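Local atomic coordinates of purine nucleoside phosphorylase YlmD (Geobacillus stearothermophilus, PDB entry 6T1B), a protein that catalyses the phosphorolysis of adenosine, inosine and S-methyl-5'-thioadenosine to the free base and the corresponding ribose 1-phosphate, and also deaminates adenosine. Residues 122-127 / 259-264; 26-31 / 249-254. One frame throughout, in Å; residues are numbered along the deposited sequence.

From the N terminus, strand 25-29 comes first and carries 26-31 of contact 2. The chain then runs to strand 118-123, whose last two residues begin 122-127 of contact 1. After strand 237-239 a long loop supplies 249-254, which closes contact 2, and then 259-264, which closes contact 1. The two closures cross, because the segments alternate along the chain. Strand 264-269 lies between strands 25-29 and 118-123, antiparallel to both, so its start meets the ends of both and the contacts gather there. They also touch directly: D125 OD2 of contact 1 is 2.7 Å from S253 OG of contact 2, a probable hydrogen bond. Together they tie the long loop to the sheet beside the inosine pocket.

Contact 1: residues 122-127 / 259-264; sequences CFADCV and GTTGRM. With NOS (inosine), chain B.
F123 and M264 form an antiparallel hydrogen-bonded pair where strands 118-123 and 264-269 meet. F123 N donates to M264 O at 2.9 Å, and M264 N donates to F123 O at 2.8 Å. The M264 chain is bent at chi2 and chi3, and its CE lies 3.5 Å from F123 O and close to A124 CA. On the pocket side, C122 CB packs on R263 CB at 3.8 Å. C122 SG lies 3.6 Å from C6 of the inosine base. A bend at chi2 (-70°) sets R263 CD 3.8 Å from A124 CB, and the guanidinium edge meets the ribose. R263 NE donates to inosine O4' at 3.0 Å in a nearly straight bond (175°). R263 NH1 donates to its neighbour G262 O at 3.0 Å, from above that carbonyl plane. These two bonds limit rotation of the guanidinium. An alanine at R263 would probably leave inosine O4' without this donor and the ribose less firmly placed. C122 O accepts a bond from inosine O5', so the ribose is held from both segments. The contact therefore couples strand pairing to the grip on the ribose, and nearby C126 binds the catalytic zinc with H81 and H143.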
# COMPACT_ATOMS: atom_id res chain seq x y z
N CYS A 122 5.43 0.27 3.71
CA CYS A 122 5.63 -1.11 4.10
C CYS A 122 4.32 -1.82 4.40
O CYS A 122 3.40 -1.20 4.97
CB CYS A 122 6.48 -1.15 5.37
SG CYS A 122 8.23 -0.80 5.09
N PHE A 123 4.25 -3.12 4.07
CA PHE A 123 3.02 -3.88 4.15
C PHE A 123 3.31 -5.33 4.53
O PHE A 123 4.29 -5.92 4.08
CB PHE A 123 2.31 -3.89 2.80
CG PHE A 123 1.75 -2.58 2.45
CD1 PHE A 123 0.49 -2.23 2.89
CD2 PHE A 123 2.52 -1.64 1.80
CE1 PHE A 123 -0.02 -0.97 2.63
CE2 PHE A 123 2.00 -0.37 1.55
CZ PHE A 123 0.74 -0.04 1.97
N ALA A 124 2.38 -5.94 5.29
CA ALA A 124 2.36 -7.38 5.51
C ALA A 124 0.97 -7.83 5.96
O ALA A 124 0.81 -8.46 6.99
CB ALA A 124 3.42 -7.81 6.51
N ASP A 125 -0.04 -7.44 5.17
CA ASP A 125 -1.44 -7.84 5.29
C ASP A 125 -2.34 -6.64 4.96
O ASP A 125 -3.39 -6.80 4.36
CB ASP A 125 -1.86 -8.35 6.67
CG ASP A 125 -1.51 -9.80 6.94
OD1 ASP A 125 -1.62 -10.15 8.12
OD2 ASP A 125 -1.17 -10.60 6.01
N CYS A 126 -1.95 -5.43 5.37
CA CYS A 126 -2.81 -4.26 5.18
C CYS A 126 -2.88 -3.93 3.70
O CYS A 126 -2.04 -4.34 2.91
CB CYS A 126 -2.27 -3.10 6.00
SG CYS A 126 -2.39 -3.36 7.79
N VAL A 127 -3.90 -3.17 3.33
CA VAL A 127 -4.15 -2.91 1.93
C VAL A 127 -3.26 -1.81 1.37
O VAL A 127 -3.30 -0.67 1.85
CB VAL A 127 -5.63 -2.55 1.68
CG1 VAL A 127 -5.87 -2.36 0.19
CG2 VAL A 127 -6.53 -3.61 2.26
N GLY A 259 2.70 -12.34 14.06
CA GLY A 259 3.09 -11.02 14.52
C GLY A 259 4.56 -10.69 14.47
O GLY A 259 4.91 -9.53 14.67
N THR A 260 5.42 -11.65 14.15
CA THR A 260 6.85 -11.36 14.03
C THR A 260 7.26 -11.78 12.62
O THR A 260 7.38 -12.97 12.33
CB THR A 260 7.69 -12.07 15.09
OG1 THR A 260 7.40 -11.54 16.39
CG2 THR A 260 9.18 -11.83 14.82
N THR A 261 7.46 -10.79 11.76
CA THR A 261 7.70 -11.05 10.35
C THR A 261 8.24 -9.78 9.70
O THR A 261 8.30 -8.71 10.31
CB THR A 261 6.42 -11.56 9.67
OG1 THR A 261 6.77 -12.13 8.40
CG2 THR A 261 5.37 -10.48 9.54
N GLY A 262 8.63 -9.94 8.43
CA GLY A 262 9.13 -8.83 7.66
C GLY A 262 8.01 -7.98 7.08
O GLY A 262 6.81 -8.16 7.34
N ARG A 263 8.43 -7.02 6.27
CA ARG A 263 7.53 -6.20 5.49
C ARG A 263 7.95 -6.16 4.03
O ARG A 263 9.14 -6.05 3.71
CB ARG A 263 7.53 -4.76 6.01
CG ARG A 263 7.09 -4.59 7.44
CD ARG A 263 5.61 -4.88 7.60
NE ARG A 263 5.15 -4.67 8.97
CZ ARG A 263 5.04 -5.63 9.88
NH1 ARG A 263 5.36 -6.88 9.59
NH2 ARG A 263 4.62 -5.35 11.10
N MET A 264 6.95 -6.27 3.16
CA MET A 264 7.15 -5.94 1.77
C MET A 264 7.10 -4.42 1.61
O MET A 264 6.55 -3.71 2.45
CB MET A 264 6.05 -6.53 0.91
CG MET A 264 5.97 -8.05 0.85
SD MET A 264 5.08 -8.85 2.20
CE MET A 264 3.38 -8.41 1.83
N9 NOS B . 6.62 -0.96 10.28
C4 NOS B . 6.94 0.01 9.40
N3 NOS B . 6.18 1.10 8.76
C2 NOS B . 6.85 2.01 7.88
N1 NOS B . 8.25 1.88 7.60
C6 NOS B . 9.03 0.85 8.18
O6 NOS B . 10.20 0.79 7.89
C5 NOS B . 8.28 -0.11 9.12
N7 NOS B . 8.72 -1.14 9.77
C8 NOS B . 7.73 -1.67 10.49
C5' NOS B . 2.86 -1.12 8.19
O5' NOS B . 2.08 -2.15 7.60
C4' NOS B . 3.18 -1.43 9.63
O4' NOS B . 4.57 -1.83 9.71
C1' NOS B . 5.23 -1.12 10.74
C2' NOS B . 4.42 0.16 10.96
O2' NOS B . 4.56 0.60 12.30
C3' NOS B . 2.99 -0.29 10.63
O3' NOS B . 2.36 -0.80 11.81

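Contact 2: residues 26-31 / 249-254; sequences AGLTTK and ALFFSH
K31 lies across the backbone of L250 and F251, just past the end of strand 25-29. This strand belongs to the mixed sheet of the YfiH/LACC1 family fold, where it pairs with strands 13-16 and 264-269. Segment 249-254 is part of the long loop that leads to strand 264-269. One backbone bond joins the segments: K31 N donates to L250 O at 2.9 Å.

K31 makes the largest single share of the contact. Its CB sits over one face of the F252 ring, offset toward the rim, in a CH-pi contact 3.9 Å from the ring centroid. CG stands between the backbone N and the carbonyl carbon (chi1 66°), which sets it beside L250 O. CD lies 3.5 Å from L250 C and also meets F251 N. The chain bends at chi3 (-50°), and CE packs near F251 O. At the tip, NZ hydrogen-bonds to E248 O, just before the loop segment. The aliphatic part of the lysine thus follows the loop backbone, and its charged end is held by a carbonyl. F251 O itself accepts a bond from R256.

The neighbouring residues pack on the other aromatic ring and on L250. T30 CB touches L250 O, and T30 CG2 meets L250 CD2 at 3.8 Å. The F251 ring has L250 CB over the centre of one face. T29 O lies at the edge of this ring, and both it and F252 N are buried with no hydrogen-bond partner. F251 and F252 both also touch M264, which brings the loop against strand 264-269. Backbone bonding and packing together join the end of strand 25-29 to this loop. The F251 side chain crosses that of L28 at about a right angle. L28 CD2 rests 3.8 Å from F251 CE2.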
# COMPACT_ATOMS: atom_id res chain seq x y z
N ALA A 26 5.88 1.03 -10.47
CA ALA A 26 4.90 0.70 -9.44
C ALA A 26 4.90 -0.80 -9.19
O ALA A 26 4.85 -1.59 -10.14
CB ALA A 26 3.51 1.19 -9.87
N GLY A 27 4.93 -1.20 -7.93
CA GLY A 27 4.95 -2.61 -7.63
C GLY A 27 4.94 -2.87 -6.14
O GLY A 27 4.77 -1.96 -5.32
N LEU A 28 5.12 -4.15 -5.82
CA LEU A 28 5.19 -4.62 -4.44
C LEU A 28 6.25 -5.72 -4.41
O LEU A 28 6.27 -6.61 -5.27
CB LEU A 28 3.86 -5.22 -4.00
CG LEU A 28 3.77 -5.75 -2.57
CD1 LEU A 28 3.65 -4.62 -1.56
CD2 LEU A 28 2.58 -6.68 -2.39
N THR A 29 7.16 -5.64 -3.43
CA THR A 29 8.20 -6.67 -3.35
C THR A 29 7.61 -7.98 -2.82
O THR A 29 6.55 -8.00 -2.21
CB THR A 29 9.35 -6.22 -2.43
OG1 THR A 29 8.87 -5.92 -1.12
CG2 THR A 29 10.03 -5.00 -2.99
N THR A 30 8.34 -9.08 -3.08
CA THR A 30 8.07 -10.36 -2.44
C THR A 30 9.15 -10.58 -1.37
O THR A 30 10.05 -9.76 -1.20
CB THR A 30 8.10 -11.53 -3.42
OG1 THR A 30 9.47 -11.75 -3.77
CG2 THR A 30 7.22 -11.25 -4.61
N LYS A 31 9.08 -11.70 -0.69
CA LYS A 31 9.93 -11.88 0.48
C LYS A 31 11.32 -12.35 0.13
O LYS A 31 12.15 -12.50 1.04
CB LYS A 31 9.28 -12.87 1.46
CG LYS A 31 9.17 -14.23 0.94
CD LYS A 31 8.06 -15.07 1.58
CE LYS A 31 8.09 -15.06 3.09
NZ LYS A 31 7.34 -16.27 3.63
N ALA A 249 4.52 -18.45 0.06
CA ALA A 249 5.81 -18.51 -0.62
C ALA A 249 6.19 -17.18 -1.25
O ALA A 249 7.32 -17.05 -1.74
CB ALA A 249 5.79 -19.57 -1.72
N LEU A 250 5.29 -16.21 -1.25
CA LEU A 250 5.62 -14.90 -1.79
C LEU A 250 5.70 -13.84 -0.71
O LEU A 250 6.47 -12.90 -0.86
CB LEU A 250 4.58 -14.42 -2.81
CG LEU A 250 4.63 -14.99 -4.22
CD1 LEU A 250 3.57 -14.30 -5.07
CD2 LEU A 250 6.01 -14.83 -4.81
N PHE A 251 4.89 -13.94 0.36
CA PHE A 251 4.64 -12.80 1.22
C PHE A 251 4.83 -13.03 2.71
O PHE A 251 4.53 -14.12 3.22
CB PHE A 251 3.22 -12.28 1.05
CG PHE A 251 2.88 -11.88 -0.36
CD1 PHE A 251 1.84 -12.49 -1.03
CD2 PHE A 251 3.57 -10.86 -0.99
CE1 PHE A 251 1.49 -12.11 -2.33
CE2 PHE A 251 3.24 -10.47 -2.27
CZ PHE A 251 2.19 -11.11 -2.94
N PHE A 252 5.37 -12.01 3.39
CA PHE A 252 5.23 -11.89 4.83
C PHE A 252 3.77 -11.63 5.15
O PHE A 252 3.07 -10.94 4.40
CB PHE A 252 6.03 -10.71 5.36
CG PHE A 252 7.50 -10.74 5.02
CD1 PHE A 252 8.04 -9.75 4.18
CD2 PHE A 252 8.34 -11.70 5.53
CE1 PHE A 252 9.41 -9.78 3.86
CE2 PHE A 252 9.68 -11.72 5.21
CZ PHE A 252 10.21 -10.73 4.39
N SER A 253 3.31 -12.11 6.30
CA SER A 253 1.95 -11.88 6.74
C SER A 253 1.95 -11.72 8.25
O SER A 253 2.26 -12.66 8.97
CB SER A 253 1.03 -13.04 6.35
OG SER A 253 -0.23 -12.93 6.97
N HIS A 254 1.58 -10.53 8.72
CA HIS A 254 1.48 -10.32 10.16
C HIS A 254 0.60 -11.35 10.84
O HIS A 254 0.93 -11.85 11.91
CB HIS A 254 0.95 -8.91 10.38
CG HIS A 254 0.67 -8.58 11.82
ND1 HIS A 254 1.67 -8.21 12.69
CD2 HIS A 254 -0.48 -8.58 12.52
CE1 HIS A 254 1.14 -7.99 13.88
NE2 HIS A 254 -0.16 -8.22 13.81